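Local coordinates for trypsin-resistant surface T6 protein (PDB 4P0D) that forms the backbone of the cell-surface pili of Streptococcus pyogenes, probably as a sortase-linked subunit built from three successive domains, at residues A[41-44]-A[48-51]; A[208-211]-A[216-219]; A[269-274]-A[362-367]. The protein carries 1 engineered substitution. All coordinates share one frame; numbering follows the deposited sequence.

Contact 1. Residues A[41-44]-A[48-51]; sequences FKYA and SLTE
Y43 meets L49 and E51 in quite different ways, and the contact is a compact example of how one tyrosine can meet a surface loop with its apolar and its polar parts. The methyl CD1 of L49 approaches the phenol end of the ring obliquely, at 4.1 Å from Y43 CZ, with the two side chains crossing at roughly a right angle. E51 comes instead to the ring edge, where its OE2 lies near the ring plane and 3.6 Å from Y43 CE2. The carboxylate is not coplanar with the ring but turned 51° from it. Water 1, itself at the edge in the ring plane, links the two polar ends: it stands 2.7 Å from Y43 OH and gives a weak hydrogen bond of 2.7 Å to E51 OE2.

With CG turned away from the carbonyl carbon (chi1 -68°), the Y43 ring leans off strand 38-43 toward the loop. K42 is backbone-bonded to E28 of strand 20-31, and A44, just past the strand's end, to I26, while L124 and V95 also pack on the tyrosine. Further along, T50 OG1 is hydrogen-bonded to E58 OE2, tying the loop to helix 56-68. All this belongs to the Ig-like domain of the T6 antigen. Three links thus join loop and tyrosine: the leucine methyl, a carboxylate oxygen at the probably slightly electropositive C-H edge of the ring, and a water through which the polar ends meet indirectly.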
loop_
_atom_site.group_PDB
_atom_site.type_symbol
_atom_site.label_atom_id
_atom_site.label_comp_id
_atom_site.label_asym_id
_atom_site.label_seq_id
_atom_site.Cartn_x
_atom_site.Cartn_y
_atom_site.Cartn_z
ATOM N N PHE A 41 -37.749 17.372 29.629
ATOM C CA PHE A 41 -36.382 17.628 29.183
ATOM C C PHE A 41 -36.261 18.947 28.465
ATOM O O PHE A 41 -37.064 19.232 27.595
ATOM C CB PHE A 41 -35.943 16.538 28.228
ATOM C CG PHE A 41 -35.707 15.241 28.900
ATOM C CD1 PHE A 41 -34.648 15.103 29.785
ATOM C CD2 PHE A 41 -36.531 14.164 28.663
ATOM C CE1 PHE A 41 -34.425 13.894 30.424
ATOM C CE2 PHE A 41 -36.311 12.958 29.296
ATOM C CZ PHE A 41 -35.255 12.826 30.179
ATOM N N LYS A 42 -35.246 19.729 28.825
ATOM C CA LYS A 42 -34.833 20.880 28.033
ATOM C C LYS A 42 -33.618 20.514 27.173
ATOM O O LYS A 42 -32.557 20.174 27.695
ATOM C CB LYS A 42 -34.480 22.066 28.929
ATOM C CG LYS A 42 -33.906 23.247 28.149
ATOM C CD LYS A 42 -33.909 24.550 28.938
ATOM C CE LYS A 42 -32.642 24.756 29.758
ATOM N NZ LYS A 42 -32.164 26.171 29.700
ATOM N N TYR A 43 -33.778 20.620 25.861
ATOM C CA TYR A 43 -32.748 20.227 24.913
ATOM C C TYR A 43 -31.941 21.427 24.460
ATOM O O TYR A 43 -32.475 22.521 24.347
ATOM C CB TYR A 43 -33.397 19.563 23.705
ATOM C CG TYR A 43 -34.021 18.239 24.034
ATOM C CD1 TYR A 43 -33.223 17.122 24.271
ATOM C CD2 TYR A 43 -35.400 18.090 24.112
ATOM C CE1 TYR A 43 -33.777 15.903 24.574
ATOM C CE2 TYR A 43 -35.965 16.868 24.414
ATOM C CZ TYR A 43 -35.144 15.774 24.645
ATOM O OH TYR A 43 -35.691 14.533 24.948
ATOM N N ALA A 44 -30.661 21.218 24.176
ATOM C CA ALA A 44 -29.803 22.288 23.674
ATOM C C ALA A 44 -30.361 22.858 22.362
ATOM O O ALA A 44 -31.006 22.137 21.588
ATOM C CB ALA A 44 -28.383 21.781 23.476
ATOM N N SER A 48 -32.707 18.557 17.450
ATOM C CA SER A 48 -33.985 18.153 16.951
ATOM C C SER A 48 -34.030 16.635 16.955
ATOM O O SER A 48 -33.190 15.979 16.329
ATOM C CB SER A 48 -34.164 18.712 15.532
ATOM O OG SER A 48 -35.305 18.177 14.899
ATOM N N LEU A 49 -34.995 16.073 17.672
ATOM C CA LEU A 49 -35.202 14.625 17.661
ATOM C C LEU A 49 -36.649 14.260 17.898
ATOM O O LEU A 49 -37.435 15.072 18.385
ATOM C CB LEU A 49 -34.303 13.927 18.691
ATOM C CG LEU A 49 -34.277 14.449 20.133
ATOM C CD1 LEU A 49 -35.542 14.081 20.899
ATOM C CD2 LEU A 49 -33.041 13.909 20.846
ATOM N N THR A 50 -36.973 13.021 17.562
ATOM C CA THR A 50 -38.295 12.460 17.754
ATOM C C THR A 50 -38.356 11.754 19.111
ATOM O O THR A 50 -37.737 10.712 19.299
ATOM C CB THR A 50 -38.585 11.458 16.633
ATOM O OG1 THR A 50 -38.401 12.113 15.377
ATOM C CG2 THR A 50 -39.982 10.913 16.721
ATOM N N GLU A 51 -39.122 12.319 20.044
ATOM C CA GLU A 51 -39.143 11.849 21.433
ATOM C C GLU A 51 -39.708 10.435 21.562
ATOM O O GLU A 51 -39.366 9.716 22.496
ATOM C CB GLU A 51 -39.927 12.822 22.315
ATOM C CG GLU A 51 -39.395 14.250 22.260
ATOM C CD GLU A 51 -40.108 15.191 23.210
ATOM O OE1 GLU A 51 -41.310 14.974 23.478
ATOM O OE2 GLU A 51 -39.459 16.144 23.695
HETATM O O HOH W 1 -38.284 14.599 25.586
#

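Contact 2. Residues A[208-211]-A[216-219]; sequences SLTV and KMAN
A218 O and V211 N share water 2, which donates to A218 O over 2.6 Å and accepts from V211 N over 2.9 Å. The other half of the pair is direct: A218 N gives a nearly straight hydrogen bond (170°) of 2.8 Å to V211 O, close to the line of the carbonyl bond. V211 and A218 thus face each other across the antiparallel hairpin with one direct bond and one water-mediated link, a clear illustration of a hairpin in which a water is inserted between one N-H and its facing carbonyl, where strand 216-220 is interrupted.

Side chains also meet across the hairpin. A218 CB lies 4.0 Å from V211 CB, so that the two small groups pack against each other beside the direct bond. From the second strand M217 folds back across the hairpin; bends at chi2 (-56°) and chi3 bring its methyl CE to 3.7 Å from T210 CB and 3.5 Å from V211 O. The methyl therefore touches both a side chain and a backbone oxygen, and M217 crosses T210 at a slant. K216 extends elsewhere, its NZ forming a salt bridge with E229.

The hairpin of strands 202-213 and 216-220 lies in the Cna-B-like domain of the pilin. On one flank T210 is backbone-bonded to S260 of strand 258-265; on the other N219 is bonded to M227 of strand 225-228, whose V226 touches both V211 and A218.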
loop_
_atom_site.group_PDB
_atom_site.type_symbol
_atom_site.label_atom_id
_atom_site.label_comp_id
_atom_site.label_asym_id
_atom_site.label_seq_id
_atom_site.Cartn_x
_atom_site.Cartn_y
_atom_site.Cartn_z
ATOM N N SER A 208 -2.338 1.579 -16.860
ATOM C CA SER A 208 -2.703 0.205 -16.515
ATOM C C SER A 208 -3.739 0.120 -15.395
ATOM O O SER A 208 -4.214 -0.944 -15.115
ATOM C CB SER A 208 -1.477 -0.599 -16.084
ATOM O OG SER A 208 -1.013 -0.177 -14.809
ATOM N N LEU A 209 -4.060 1.233 -14.746
ATOM C CA LEU A 209 -4.942 1.219 -13.571
ATOM C C LEU A 209 -6.340 0.771 -13.953
ATOM O O LEU A 209 -6.957 1.323 -14.866
ATOM C CB LEU A 209 -4.994 2.610 -12.912
ATOM C CG LEU A 209 -5.798 2.798 -11.619
ATOM C CD1 LEU A 209 -5.177 2.016 -10.465
ATOM C CD2 LEU A 209 -5.888 4.287 -11.259
ATOM N N THR A 210 -6.835 -0.247 -13.270
ATOM C CA THR A 210 -8.180 -0.712 -13.505
ATOM C C THR A 210 -8.920 -0.813 -12.196
ATOM O O THR A 210 -8.334 -0.951 -11.125
ATOM C CB THR A 210 -8.198 -2.079 -14.222
ATOM O OG1 THR A 210 -7.830 -3.103 -13.294
ATOM C CG2 THR A 210 -7.237 -2.097 -15.381
ATOM N N VAL A 211 -10.232 -0.729 -12.281
ATOM C CA VAL A 211 -11.080 -0.802 -11.115
ATOM C C VAL A 211 -12.245 -1.710 -11.499
ATOM O O VAL A 211 -12.873 -1.494 -12.535
ATOM C CB VAL A 211 -11.594 0.609 -10.718
ATOM C CG1 VAL A 211 -12.651 0.518 -9.652
ATOM C CG2 VAL A 211 -10.463 1.510 -10.257
ATOM N N LYS A 216 -18.104 -5.639 -12.518
ATOM C CA LYS A 216 -18.057 -4.863 -13.760
ATOM C C LYS A 216 -16.765 -4.059 -13.813
ATOM O O LYS A 216 -16.346 -3.512 -12.811
ATOM C CB LYS A 216 -19.239 -3.898 -13.796
ATOM C CG LYS A 216 -20.584 -4.598 -13.747
ATOM C CD LYS A 216 -21.717 -3.599 -13.634
ATOM C CE LYS A 216 -23.057 -4.299 -13.749
ATOM N NZ LYS A 216 -24.098 -3.335 -14.170
ATOM N N MET A 217 -16.141 -3.964 -14.979
ATOM C CA MET A 217 -14.944 -3.140 -15.111
ATOM C C MET A 217 -15.358 -1.685 -15.276
ATOM O O MET A 217 -16.282 -1.358 -16.029
ATOM C CB MET A 217 -14.098 -3.542 -16.323
ATOM C CG MET A 217 -13.494 -4.930 -16.221
ATOM S SD MET A 217 -12.488 -5.204 -14.738
ATOM C CE MET A 217 -11.496 -3.740 -14.770
ATOM N N ALA A 218 -14.667 -0.825 -14.564
ATOM C CA ALA A 218 -14.828 0.596 -14.738
ATOM C C ALA A 218 -14.094 1.054 -15.983
ATOM O O ALA A 218 -13.151 0.393 -16.441
ATOM C CB ALA A 218 -14.296 1.319 -13.519
ATOM N N ASN A 219 -14.578 2.148 -16.562
ATOM C CA ASN A 219 -13.825 2.904 -17.551
ATOM C C ASN A 219 -13.354 4.152 -16.843
ATOM O O ASN A 219 -14.149 4.874 -16.238
ATOM C CB ASN A 219 -14.667 3.285 -18.769
ATOM C CG ASN A 219 -13.830 3.922 -19.880
ATOM O OD1 ASN A 219 -12.725 3.462 -20.177
ATOM N ND2 ASN A 219 -14.359 4.985 -20.501
HETATM O O HOH W 2 -10.996 -0.097 -14.988
#

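Contact 3. Residues A[269-274]-A[362-367]; sequences AIVGGE and STQVSS. Engineered in segment 269-274: G273 (natural residue Glu).
Q364, A269 and V271 carry a loop-to-loop junction between two domains of this modular pilin: residues 269-274 belong to the Cna-B-like domain and residues 362-367 to the domain with a prealbumin-like fold. Q364 buries the most surface and does nearly all the reaching. Its NE2 donates to A269 O over 2.9 Å, and the bond is almost straight (170°). The donor arrives in the carbonyl plane on a lone pair, at a C=O...N angle of 125°, while A269 O in turn lies nearly in the plane of the glutamine amide. NE2 also gives a hydrogen bond to N267 O. Two main-chain carbonyls of the same loop therefore grip one amide nitrogen, which fixes the flat group against rotation and gives the carbonyls of N267 and of the buried A269 a partner.

Backbone bonds position both loops. Q364 is paired with L168, and G272 with T318, a residue that also touches the side chains of V271 and Q364 and whose OG1 gives a hydrogen bond to I270 O.

The aliphatic part of the glutamine is used as well. A bend at chi2 (89°) turns the amide toward A269, whose methyl CB lies 3.8 Å from Q364 NE2. One side chain thus shows how a domain interface can combine a polar tip with an apolar stem. Along that stem, closer to the backbone, V271 crosses Q364 at about a right angle, and V271 CG1 packs 3.8 Å from Q364 CG.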
loop_
_atom_site.group_PDB
_atom_site.type_symbol
_atom_site.label_atom_id
_atom_site.label_comp_id
_atom_site.label_asym_id
_atom_site.label_seq_id
_atom_site.Cartn_x
_atom_site.Cartn_y
_atom_site.Cartn_z
ATOM N N ALA A 269 16.435 -0.645 -9.938
ATOM C CA ALA A 269 15.957 -1.633 -9.003
ATOM C C ALA A 269 17.084 -1.991 -8.048
ATOM O O ALA A 269 18.218 -2.272 -8.461
ATOM C CB ALA A 269 15.448 -2.870 -9.713
ATOM N N ILE A 270 16.752 -1.979 -6.772
ATOM C CA ILE A 270 17.705 -2.319 -5.714
ATOM C C ILE A 270 17.962 -3.819 -5.673
ATOM O O ILE A 270 17.016 -4.608 -5.752
ATOM C CB ILE A 270 17.157 -1.854 -4.353
ATOM C CG1 ILE A 270 17.032 -0.315 -4.321
ATOM C CG2 ILE A 270 17.985 -2.416 -3.196
ATOM C CD1 ILE A 270 18.308 0.463 -4.595
ATOM N N VAL A 271 19.234 -4.213 -5.519
ATOM C CA VAL A 271 19.578 -5.621 -5.320
ATOM C C VAL A 271 19.749 -5.934 -3.822
ATOM O O VAL A 271 20.247 -5.102 -3.067
ATOM C CB VAL A 271 20.854 -6.063 -6.109
ATOM C CG1 VAL A 271 20.809 -5.614 -7.563
ATOM C CG2 VAL A 271 22.128 -5.585 -5.438
ATOM N N GLY A 272 19.333 -7.126 -3.410
ATOM C CA GLY A 272 19.497 -7.588 -2.038
ATOM C C GLY A 272 18.550 -6.944 -1.031
ATOM O O GLY A 272 17.537 -6.374 -1.398
ATOM N N GLY A 273 18.967 -6.973 0.232
ATOM C CA GLY A 273 18.135 -6.743 1.422
ATOM C C GLY A 273 17.047 -5.690 1.445
ATOM O O GLY A 273 15.935 -5.969 1.888
ATOM N N GLU A 274 17.371 -4.479 1.028
ATOM C CA GLU A 274 16.405 -3.399 0.999
ATOM C C GLU A 274 15.190 -3.736 0.110
ATOM O O GLU A 274 14.065 -3.334 0.401
ATOM C CB GLU A 274 17.077 -2.109 0.498
ATOM N N SER A 362 26.308 -8.453 -13.601
ATOM C CA SER A 362 25.138 -8.417 -14.472
ATOM C C SER A 362 24.133 -7.367 -14.012
ATOM O O SER A 362 24.210 -6.868 -12.888
ATOM C CB SER A 362 24.455 -9.769 -14.469
ATOM O OG SER A 362 23.660 -9.959 -13.303
ATOM N N THR A 363 23.176 -7.069 -14.879
ATOM C CA THR A 363 21.961 -6.364 -14.493
ATOM C C THR A 363 21.093 -7.260 -13.589
ATOM O O THR A 363 21.419 -8.434 -13.353
ATOM C CB THR A 363 21.149 -5.970 -15.737
ATOM O OG1 THR A 363 21.016 -7.108 -16.592
ATOM C CG2 THR A 363 21.824 -4.833 -16.483
ATOM N N GLN A 364 19.964 -6.732 -13.124
ATOM C CA GLN A 364 19.183 -7.380 -12.058
ATOM C C GLN A 364 18.397 -8.604 -12.521
ATOM O O GLN A 364 17.673 -8.558 -13.518
ATOM C CB GLN A 364 18.210 -6.385 -11.422
ATOM C CG GLN A 364 18.819 -5.135 -10.812
ATOM C CD GLN A 364 18.947 -3.984 -11.793
ATOM O OE1 GLN A 364 19.102 -4.197 -12.985
ATOM N NE2 GLN A 364 18.897 -2.758 -11.290
ATOM N N VAL A 365 18.516 -9.682 -11.758
ATOM C CA VAL A 365 17.925 -10.959 -12.087
ATOM C C VAL A 365 17.096 -11.541 -10.945
ATOM O O VAL A 365 17.367 -11.294 -9.779
ATOM C CB VAL A 365 19.011 -11.982 -12.506
ATOM C CG1 VAL A 365 19.805 -11.449 -13.685
ATOM C CG2 VAL A 365 19.955 -12.341 -11.353
ATOM N N SER A 366 16.111 -12.360 -11.298
ATOM C CA SER A 366 15.288 -13.042 -10.302
ATOM C C SER A 366 16.016 -14.291 -9.822
ATOM O O SER A 366 17.002 -14.707 -10.424
ATOM C CB SER A 366 13.972 -13.452 -10.922
ATOM O OG SER A 366 14.168 -14.495 -11.876
ATOM N N SER A 367 15.503 -14.921 -8.771
ATOM C CA SER A 367 16.042 -16.202 -8.345
ATOM C C SER A 367 15.959 -17.165 -9.511
ATOM O O SER A 367 14.996 -17.114 -10.300
ATOM C CB SER A 367 15.275 -16.741 -7.144
ATOM O OG SER A 367 13.918 -17.007 -7.471
#

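In the fold
Contacts 1 and 2 are surface contacts, each between segments close in sequence and within a single domain, a different one each time, whereas contact 3 is buried and joins segments 88 residues apart in two domains. No strand or loop is shared among the three. Water takes part in both surface contacts, between side chains in contact 1 and between backbone groups in contact 2; the buried junction uses a direct bond from a glutamine amide, with an apolar touch along its stem. Only contact 2 pairs two strands. Contacts 1 and 3 lie on opposite sides of the chain's centre; contacts 2 and 3 are about 17 Å apart between nearest atoms.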